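Local coordinates for RNA-binding protein RO60 (Deinococcus radiodurans, PDB 2NVO) that binds several small RNAs that accumulate during recovery from ultraviolet irradiation and contributes to the resistance of the bacterium to that radiation, at residues Ser39-Phe47 / Gln67-Arg78; Leu103-Lys111 / Ala122-Ala130. All coordinates share one frame; numbering follows the deposited sequence.

Contact 1: residues Ser39-Phe47 / Gln67-Arg78; sequences SDESRLTRF and QATDFVRELVQR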
loop_
_atom_site.group_PDB
_atom_site.type_symbol
_atom_site.label_atom_id
_atom_site.label_comp_id
_atom_site.label_asym_id
_atom_site.label_seq_id
_atom_site.Cartn_x
_atom_site.Cartn_y
_atom_site.Cartn_z
ATOM N N SER A 39 -18.756 7.525 -17.843
ATOM C CA SER A 39 -19.130 8.516 -16.836
ATOM C C SER A 39 -17.905 9.198 -16.236
ATOM O O SER A 39 -16.955 8.525 -15.836
ATOM C CB SER A 39 -19.939 7.862 -15.720
ATOM O OG SER A 39 -20.176 8.784 -14.667
ATOM N N ASP A 40 -17.936 10.530 -16.168
ATOM C CA ASP A 40 -16.820 11.301 -15.620
ATOM C C ASP A 40 -16.492 10.852 -14.202
ATOM O O ASP A 40 -15.325 10.665 -13.858
ATOM C CB ASP A 40 -17.126 12.808 -15.606
ATOM C CG ASP A 40 -17.223 13.411 -16.997
ATOM O OD1 ASP A 40 -16.734 12.798 -17.971
ATOM O OD2 ASP A 40 -17.792 14.519 -17.112
ATOM N N GLU A 41 -17.527 10.687 -13.383
ATOM C CA GLU A 41 -17.362 10.275 -11.995
ATOM C C GLU A 41 -16.570 8.970 -11.892
ATOM O O GLU A 41 -15.639 8.852 -11.090
ATOM C CB GLU A 41 -18.725 10.095 -11.310
ATOM C CG GLU A 41 -19.514 11.381 -11.061
ATOM C CD GLU A 41 -20.433 11.770 -12.223
ATOM O OE1 GLU A 41 -21.447 12.457 -11.967
ATOM O OE2 GLU A 41 -20.150 11.394 -13.384
ATOM N N SER A 42 -16.952 7.992 -12.702
ATOM C CA SER A 42 -16.360 6.666 -12.620
ATOM C C SER A 42 -14.959 6.646 -13.194
ATOM O O SER A 42 -14.080 5.965 -12.674
ATOM C CB SER A 42 -17.230 5.644 -13.351
ATOM O OG SER A 42 -18.454 5.461 -12.670
ATOM N N ARG A 43 -14.762 7.379 -14.283
ATOM C CA ARG A 43 -13.471 7.401 -14.947
ATOM C C ARG A 43 -12.443 8.120 -14.081
ATOM O O ARG A 43 -11.293 7.709 -14.006
ATOM C CB ARG A 43 -13.569 8.054 -16.326
ATOM C CG ARG A 43 -12.342 7.807 -17.184
ATOM C CD ARG A 43 -12.471 8.420 -18.570
ATOM N NE ARG A 43 -11.220 8.325 -19.320
ATOM C CZ ARG A 43 -11.104 8.622 -20.613
ATOM N NH1 ARG A 43 -12.166 9.028 -21.298
ATOM N NH2 ARG A 43 -9.933 8.511 -21.221
ATOM N N LEU A 44 -12.864 9.195 -13.428
ATOM C CA LEU A 44 -11.976 9.928 -12.535
ATOM C C LEU A 44 -11.672 9.115 -11.278
ATOM O O LEU A 44 -10.543 9.122 -10.796
ATOM C CB LEU A 44 -12.574 11.285 -12.149
ATOM C CG LEU A 44 -11.730 12.111 -11.173
ATOM C CD1 LEU A 44 -10.420 12.538 -11.836
ATOM C CD2 LEU A 44 -12.488 13.323 -10.660
ATOM N N THR A 45 -12.675 8.416 -10.748
ATOM C CA THR A 45 -12.452 7.597 -9.560
ATOM C C THR A 45 -11.405 6.521 -9.868
ATOM O O THR A 45 -10.515 6.248 -9.056
ATOM C CB THR A 45 -13.758 6.935 -9.042
ATOM O OG1 THR A 45 -14.594 7.925 -8.430
ATOM C CG2 THR A 45 -13.443 5.877 -8.004
ATOM N N ARG A 46 -11.502 5.926 -11.049
ATOM C CA ARG A 46 -10.535 4.901 -11.425
ATOM C C ARG A 46 -9.124 5.469 -11.465
ATOM O O ARG A 46 -8.183 4.848 -11.000
ATOM C CB ARG A 46 -10.877 4.254 -12.762
ATOM C CG ARG A 46 -9.929 3.104 -13.114
ATOM C CD ARG A 46 -10.464 2.256 -14.264
ATOM N NE ARG A 46 -11.612 1.463 -13.842
ATOM C CZ ARG A 46 -12.135 0.461 -14.542
ATOM N NH1 ARG A 46 -11.611 0.126 -15.714
ATOM N NH2 ARG A 46 -13.186 -0.208 -14.066
ATOM N N PHE A 47 -8.986 6.660 -12.034
ATOM C CA PHE A 47 -7.693 7.315 -12.082
ATOM C C PHE A 47 -7.174 7.618 -10.674
ATOM O O PHE A 47 -5.981 7.487 -10.391
ATOM C CB PHE A 47 -7.782 8.594 -12.915
ATOM C CG PHE A 47 -6.553 9.441 -12.847
ATOM C CD1 PHE A 47 -5.521 9.263 -13.759
ATOM C CD2 PHE A 47 -6.426 10.417 -11.874
ATOM C CE1 PHE A 47 -4.370 10.045 -13.688
ATOM C CE2 PHE A 47 -5.280 11.197 -11.802
ATOM C CZ PHE A 47 -4.263 11.011 -12.713
ATOM N N GLN A 67 0.718 10.756 -13.664
ATOM C CA GLN A 67 0.728 11.938 -14.493
ATOM C C GLN A 67 -0.704 12.173 -14.919
ATOM O O GLN A 67 -1.440 11.215 -15.147
ATOM C CB GLN A 67 1.601 11.714 -15.718
ATOM C CG GLN A 67 3.089 11.683 -15.421
ATOM C CD GLN A 67 3.909 11.756 -16.683
ATOM O OE1 GLN A 67 4.557 10.786 -17.072
ATOM N NE2 GLN A 67 3.872 12.911 -17.349
ATOM N N ALA A 68 -1.108 13.435 -15.007
ATOM C CA ALA A 68 -2.454 13.763 -15.474
ATOM C C ALA A 68 -2.582 13.510 -16.974
ATOM O O ALA A 68 -1.732 13.921 -17.749
ATOM C CB ALA A 68 -2.789 15.209 -15.141
ATOM N N THR A 69 -3.636 12.821 -17.387
ATOM C CA THR A 69 -3.868 12.608 -18.805
ATOM C C THR A 69 -4.803 13.685 -19.343
ATOM O O THR A 69 -5.328 14.496 -18.584
ATOM C CB THR A 69 -4.479 11.224 -19.090
ATOM O OG1 THR A 69 -5.737 11.109 -18.414
ATOM C CG2 THR A 69 -3.540 10.114 -18.630
ATOM N N ASP A 70 -5.020 13.680 -20.651
ATOM C CA ASP A 70 -5.880 14.683 -21.276
ATOM C C ASP A 70 -7.281 14.652 -20.696
ATOM O O ASP A 70 -7.861 15.702 -20.399
ATOM C CB ASP A 70 -5.920 14.506 -22.795
ATOM C CG ASP A 70 -4.578 14.754 -23.442
ATOM O OD1 ASP A 70 -3.639 15.149 -22.726
ATOM O OD2 ASP A 70 -4.453 14.552 -24.669
ATOM N N PHE A 71 -7.831 13.453 -20.512
ATOM C CA PHE A 71 -9.171 13.366 -19.965
ATOM C C PHE A 71 -9.253 14.056 -18.614
ATOM O O PHE A 71 -10.245 14.717 -18.299
ATOM C CB PHE A 71 -9.656 11.929 -19.809
ATOM C CG PHE A 71 -10.797 11.811 -18.856
ATOM C CD1 PHE A 71 -12.093 12.033 -19.283
ATOM C CD2 PHE A 71 -10.575 11.541 -17.517
ATOM C CE1 PHE A 71 -13.150 11.959 -18.397
ATOM C CE2 PHE A 71 -11.627 11.466 -16.630
ATOM C CZ PHE A 71 -12.919 11.678 -17.072
ATOM N N VAL A 72 -8.212 13.885 -17.809
ATOM C CA VAL A 72 -8.201 14.451 -16.470
ATOM C C VAL A 72 -8.149 15.985 -16.480
ATOM O O VAL A 72 -8.864 16.646 -15.724
ATOM C CB VAL A 72 -7.041 13.875 -15.632
ATOM C CG1 VAL A 72 -6.949 14.566 -14.288
ATOM C CG2 VAL A 72 -7.219 12.375 -15.461
ATOM N N ARG A 73 -7.297 16.552 -17.324
ATOM C CA ARG A 73 -7.201 18.008 -17.414
ATOM C C ARG A 73 -8.498 18.591 -17.963
ATOM O O ARG A 73 -9.078 19.511 -17.386
ATOM C CB ARG A 73 -6.026 18.414 -18.299
ATOM C CG ARG A 73 -4.676 18.172 -17.656
ATOM C CD ARG A 73 -3.551 18.492 -18.609
ATOM N NE ARG A 73 -3.406 17.467 -19.633
ATOM C CZ ARG A 73 -2.537 16.464 -19.555
ATOM N NH1 ARG A 73 -1.733 16.363 -18.501
ATOM N NH2 ARG A 73 -2.471 15.561 -20.526
ATOM N N GLU A 74 -8.940 18.028 -19.081
ATOM C CA GLU A 74 -10.184 18.417 -19.736
ATOM C C GLU A 74 -11.365 18.399 -18.775
ATOM O O GLU A 74 -12.234 19.264 -18.830
ATOM C CB GLU A 74 -10.448 17.482 -20.915
ATOM C CG GLU A 74 -11.919 17.197 -21.196
ATOM C CD GLU A 74 -12.135 15.774 -21.701
ATOM O OE1 GLU A 74 -12.257 14.855 -20.859
ATOM O OE2 GLU A 74 -12.180 15.576 -22.938
ATOM N N LEU A 75 -11.392 17.414 -17.889
ATOM C CA LEU A 75 -12.475 17.308 -16.929
ATOM C C LEU A 75 -12.397 18.403 -15.882
ATOM O O LEU A 75 -13.419 18.907 -15.432
ATOM C CB LEU A 75 -12.465 15.946 -16.242
ATOM C CG LEU A 75 -13.428 15.865 -15.059
ATOM C CD1 LEU A 75 -14.873 15.976 -15.545
ATOM C CD2 LEU A 75 -13.218 14.575 -14.284
ATOM N N VAL A 76 -11.182 18.756 -15.481
ATOM C CA VAL A 76 -10.996 19.788 -14.472
ATOM C C VAL A 76 -11.456 21.143 -14.996
ATOM O O VAL A 76 -11.995 21.954 -14.246
ATOM C CB VAL A 76 -9.532 19.878 -14.006
ATOM C CG1 VAL A 76 -9.299 21.163 -13.223
ATOM C CG2 VAL A 76 -9.176 18.662 -13.161
ATOM N N GLN A 77 -11.247 21.382 -16.286
ATOM C CA GLN A 77 -11.719 22.610 -16.913
ATOM C C GLN A 77 -13.234 22.592 -17.047
ATOM O O GLN A 77 -13.917 23.540 -16.652
ATOM C CB GLN A 77 -11.085 22.789 -18.292
ATOM C CG GLN A 77 -9.599 23.035 -18.246
ATOM C CD GLN A 77 -9.245 24.238 -17.394
ATOM O OE1 GLN A 77 -9.698 25.355 -17.653
ATOM N NE2 GLN A 77 -8.426 24.017 -16.372
ATOM N N ARG A 78 -13.744 21.490 -17.591
ATOM C CA ARG A 78 -15.163 21.326 -17.877
ATOM C C ARG A 78 -16.030 21.393 -16.621
ATOM O O ARG A 78 -17.018 22.125 -16.582
ATOM C CB ARG A 78 -15.396 20.003 -18.609
ATOM C CG ARG A 78 -16.618 20.007 -19.507
ATOM C CD ARG A 78 -16.934 18.618 -20.029
ATOM N NE ARG A 78 -15.734 17.809 -20.227
ATOM C CZ ARG A 78 -15.501 16.663 -19.598
ATOM N NH1 ARG A 78 -14.384 15.991 -19.830
ATOM N NH2 ARG A 78 -16.390 16.184 -18.737
#
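The Phe71 ring carries Arg43 on one face: CD of Arg43 sits 3.4 Å from the ring centroid, almost on the ring normal, and the guanidinium continues flat over the CG side, its plane only 7° from that of the ring. This is an offset stack with cation-pi character. The arginine chain is extended from CG to NE, which lays its methylene groups along the ring before the charged end arrives, and Asp53 takes NE in a salt bridge. At the edge of the same ring, in plane, Asp40 OD1 lies 3.7 Å from Phe71 CE1. The Phe47 ring has CG2 of Val72 centred over one face, a CH-pi contact, while the carbonyl O of Gln67 meets its edge 3.5 Å from CE1. These groups join helix 40-50 to helix 70-78 within the helical TROVE domain; the axes of the two segments cross at -127°, 10.8 Å apart at closest approach. Leu44 and Leu75 add an apolar pair, with Leu44 CD2 3.9 Å from Leu75 CD2, their side chains at about a right angle. Near the start of helix 40-50, Asp40 OD2 accepts a weak, bent bond from Arg78 NH2 at 2.7 Å, part of a salt bridge; NH1 of Arg78 pairs with Glu74 OE1 at 2.6 Å.

Contact 2: residues Leu103-Lys111 / Ala122-Ala130; sequences LLVLALIAK and AWDALPEVA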
loop_
_atom_site.group_PDB
_atom_site.type_symbol
_atom_site.label_atom_id
_atom_site.label_comp_id
_atom_site.label_asym_id
_atom_site.label_seq_id
_atom_site.Cartn_x
_atom_site.Cartn_y
_atom_site.Cartn_z
ATOM N N LEU A 103 -3.763 14.118 -4.748
ATOM C CA LEU A 103 -2.967 15.323 -4.561
ATOM C C LEU A 103 -2.768 16.072 -5.875
ATOM O O LEU A 103 -2.860 17.298 -5.907
ATOM C CB LEU A 103 -1.616 14.979 -3.939
ATOM C CG LEU A 103 -1.725 14.441 -2.514
ATOM C CD1 LEU A 103 -0.371 13.971 -2.000
ATOM C CD2 LEU A 103 -2.306 15.518 -1.607
ATOM N N LEU A 104 -2.523 15.325 -6.953
ATOM C CA LEU A 104 -2.300 15.898 -8.277
ATOM C C LEU A 104 -3.568 16.537 -8.796
ATOM O O LEU A 104 -3.548 17.655 -9.290
ATOM C CB LEU A 104 -1.847 14.817 -9.265
ATOM C CG LEU A 104 -1.890 15.171 -10.755
ATOM C CD1 LEU A 104 -1.078 16.443 -11.041
ATOM C CD2 LEU A 104 -1.393 14.025 -11.634
ATOM N N VAL A 105 -4.673 15.814 -8.686
ATOM C CA VAL A 105 -5.961 16.326 -9.125
ATOM C C VAL A 105 -6.333 17.589 -8.358
ATOM O O VAL A 105 -6.781 18.571 -8.946
ATOM C CB VAL A 105 -7.062 15.269 -8.969
ATOM C CG1 VAL A 105 -8.418 15.903 -9.159
ATOM C CG2 VAL A 105 -6.857 14.145 -9.992
ATOM N N LEU A 106 -6.120 17.558 -7.047
ATOM C CA LEU A 106 -6.395 18.704 -6.189
ATOM C C LEU A 106 -5.577 19.917 -6.604
ATOM O O LEU A 106 -6.105 21.031 -6.672
ATOM C CB LEU A 106 -6.143 18.378 -4.714
ATOM C CG LEU A 106 -6.763 19.394 -3.742
ATOM C CD1 LEU A 106 -8.285 19.245 -3.647
ATOM C CD2 LEU A 106 -6.148 19.284 -2.356
ATOM N N ALA A 107 -4.292 19.706 -6.884
ATOM C CA ALA A 107 -3.456 20.772 -7.402
ATOM C C ALA A 107 -4.025 21.352 -8.687
ATOM O O ALA A 107 -4.078 22.573 -8.840
ATOM C CB ALA A 107 -2.021 20.289 -7.618
ATOM N N LEU A 108 -4.445 20.490 -9.612
ATOM C CA LEU A 108 -4.957 20.946 -10.906
ATOM C C LEU A 108 -6.175 21.850 -10.734
ATOM O O LEU A 108 -6.265 22.915 -11.344
ATOM C CB LEU A 108 -5.324 19.765 -11.816
ATOM C CG LEU A 108 -4.210 18.917 -12.425
ATOM C CD1 LEU A 108 -4.774 17.613 -13.002
ATOM C CD2 LEU A 108 -3.464 19.705 -13.497
ATOM N N ILE A 109 -7.120 21.405 -9.917
ATOM C CA ILE A 109 -8.304 22.195 -9.626
ATOM C C ILE A 109 -7.906 23.513 -8.951
ATOM O O ILE A 109 -8.223 24.599 -9.442
ATOM C CB ILE A 109 -9.280 21.424 -8.723
ATOM C CG1 ILE A 109 -9.665 20.083 -9.355
ATOM C CG2 ILE A 109 -10.526 22.271 -8.442
ATOM C CD1 ILE A 109 -10.483 19.189 -8.425
ATOM N N ALA A 110 -7.184 23.408 -7.843
ATOM C CA ALA A 110 -6.776 24.570 -7.068
ATOM C C ALA A 110 -6.029 25.599 -7.908
ATOM O O ALA A 110 -6.208 26.803 -7.717
ATOM C CB ALA A 110 -5.926 24.146 -5.868
ATOM N N LYS A 111 -5.205 25.128 -8.839
ATOM C CA LYS A 111 -4.317 26.021 -9.577
ATOM C C LYS A 111 -4.861 26.454 -10.929
ATOM O O LYS A 111 -4.531 27.532 -11.402
ATOM C CB LYS A 111 -2.935 25.392 -9.775
ATOM C CG LYS A 111 -2.186 25.073 -8.490
ATOM C CD LYS A 111 -1.783 26.315 -7.722
ATOM C CE LYS A 111 -0.827 27.189 -8.521
ATOM N NZ LYS A 111 -0.105 28.171 -7.660
ATOM N N ALA A 122 -10.955 23.848 -3.596
ATOM C CA ALA A 122 -9.816 22.932 -3.612
ATOM C C ALA A 122 -8.840 23.294 -2.497
ATOM O O ALA A 122 -8.483 22.452 -1.678
ATOM C CB ALA A 122 -9.134 22.951 -4.963
ATOM N N TRP A 123 -8.431 24.557 -2.448
ATOM C CA TRP A 123 -7.578 25.027 -1.362
ATOM C C TRP A 123 -8.148 24.721 0.016
ATOM O O TRP A 123 -7.422 24.254 0.894
ATOM C CB TRP A 123 -7.284 26.517 -1.500
ATOM C CG TRP A 123 -6.279 26.820 -2.563
ATOM C CD1 TRP A 123 -6.509 27.416 -3.773
ATOM C CD2 TRP A 123 -4.879 26.525 -2.522
ATOM N NE1 TRP A 123 -5.333 27.522 -4.480
ATOM C CE2 TRP A 123 -4.318 26.979 -3.732
ATOM C CE3 TRP A 123 -4.042 25.930 -1.572
ATOM C CZ2 TRP A 123 -2.962 26.858 -4.019
ATOM C CZ3 TRP A 123 -2.695 25.812 -1.860
ATOM C CH2 TRP A 123 -2.171 26.270 -3.071
ATOM N N ASP A 124 -9.444 24.963 0.205
ATOM C CA ASP A 124 -10.075 24.713 1.501
ATOM C C ASP A 124 -9.996 23.239 1.912
ATOM O O ASP A 124 -10.005 22.920 3.102
ATOM C CB ASP A 124 -11.540 25.167 1.498
ATOM C CG ASP A 124 -11.690 26.682 1.596
ATOM O OD1 ASP A 124 -10.725 27.367 2.020
ATOM O OD2 ASP A 124 -12.783 27.186 1.247
ATOM N N ALA A 125 -9.915 22.350 0.926
ATOM C CA ALA A 125 -9.803 20.915 1.192
ATOM C C ALA A 125 -8.361 20.454 1.420
ATOM O O ALA A 125 -8.141 19.364 1.943
ATOM C CB ALA A 125 -10.436 20.115 0.071
ATOM N N LEU A 126 -7.382 21.275 1.043
ATOM C CA LEU A 126 -5.981 20.871 1.179
ATOM C C LEU A 126 -5.608 20.325 2.565
ATOM O O LEU A 126 -4.932 19.304 2.667
ATOM C CB LEU A 126 -5.025 21.998 0.769
ATOM C CG LEU A 126 -3.560 21.561 0.704
ATOM C CD1 LEU A 126 -3.373 20.437 -0.328
ATOM C CD2 LEU A 126 -2.644 22.723 0.381
ATOM N N PRO A 127 -6.037 20.999 3.642
ATOM C CA PRO A 127 -5.695 20.504 4.982
ATOM C C PRO A 127 -6.190 19.078 5.243
ATOM O O PRO A 127 -5.554 18.327 5.980
ATOM C CB PRO A 127 -6.410 21.492 5.911
ATOM C CG PRO A 127 -6.523 22.732 5.105
ATOM C CD PRO A 127 -6.753 22.284 3.700
ATOM N N GLU A 128 -7.314 18.706 4.642
ATOM C CA GLU A 128 -7.835 17.356 4.805
ATOM C C GLU A 128 -7.007 16.375 3.998
ATOM O O GLU A 128 -6.571 15.341 4.511
ATOM C CB GLU A 128 -9.289 17.266 4.344
ATOM C CG GLU A 128 -9.968 15.971 4.764
ATOM C CD GLU A 128 -11.373 15.806 4.178
ATOM O OE1 GLU A 128 -11.904 16.764 3.575
ATOM O OE2 GLU A 128 -11.945 14.706 4.316
ATOM N N VAL A 129 -6.794 16.720 2.731
ATOM C CA VAL A 129 -6.190 15.800 1.768
ATOM C C VAL A 129 -4.687 15.651 1.961
ATOM O O VAL A 129 -4.148 14.559 1.826
ATOM C CB VAL A 129 -6.490 16.222 0.315
ATOM C CG1 VAL A 129 -5.715 15.350 -0.667
ATOM C CG2 VAL A 129 -7.974 16.137 0.031
ATOM N N ALA A 130 -4.006 16.748 2.275
ATOM C CA ALA A 130 -2.587 16.689 2.592
ATOM C C ALA A 130 -2.377 16.349 4.064
ATOM O O ALA A 130 -1.909 17.188 4.830
ATOM C CB ALA A 130 -1.906 18.016 2.247
#
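Leu106 is the knob of this contact, set among Ala122, Ala125, Leu126 and Val129. Its CG is anti to the backbone N (chi1 -164°), which sends the branch across to the other helix, where the two methyls part: CD1 leans to Ala122, 4.0 Å from its CB, and CD2 meets Leu126 CD1 at 3.6 Å. Other apolar pairs flank it. CD2 of Leu103 lies 3.5 Å from Val129 CG1, the two side chains lying alongside and pointing opposite ways, and Ala110 CB touches Ala122 CB at 3.5 Å. With alanine on both sides there, the backbones come close, 4.9 Å between the CA atoms of Ala110 and Ala122.

The aromatic part belongs to Trp123. Ala110 CB stands over one face of its indole, 3.8 Å from the centroid of the five-membered ring, as a CH-pi contact. Lys111 lays CD 3.9 Å from Trp123 CZ2, its chain bent at chi2 and chi3, while NZ bonds to Gly148 O and Thr153 OG1.

Helices 100-112 and 116-129 form a near-antiparallel hairpin, 157° between the N-to-C directions of the segments, within the TROVE domain of HEAT-like repeats. Helix 80-93 packs against Leu106 and Ile109, helix 133-143 against Leu104 and Ala107, and helix 151-163 against Trp123 and Leu126.

Contact 1 closes before contact 2 opens along the chain, and their centres are about 15 Å apart. They touch directly: Leu104 CD2 comes 3.4 Å from Ala68 N, and Val105 CG2 packs 3.8 Å from Phe47 CE2, both on a side of helix 100-112 that takes no part in gripping residues 122-130. Helix 80-93 also joins them, meeting Leu44 and Leu75 of contact 1 and Leu106 and Ile109 of contact 2. Both belong to the TROVE horseshoe, which the VWFA-like domain closes into a ring; Arg46 reaches the backbone of Arg510 and Val534 there. Neither contact lies at the calcium site of Ser372, Ser374 and Glu467.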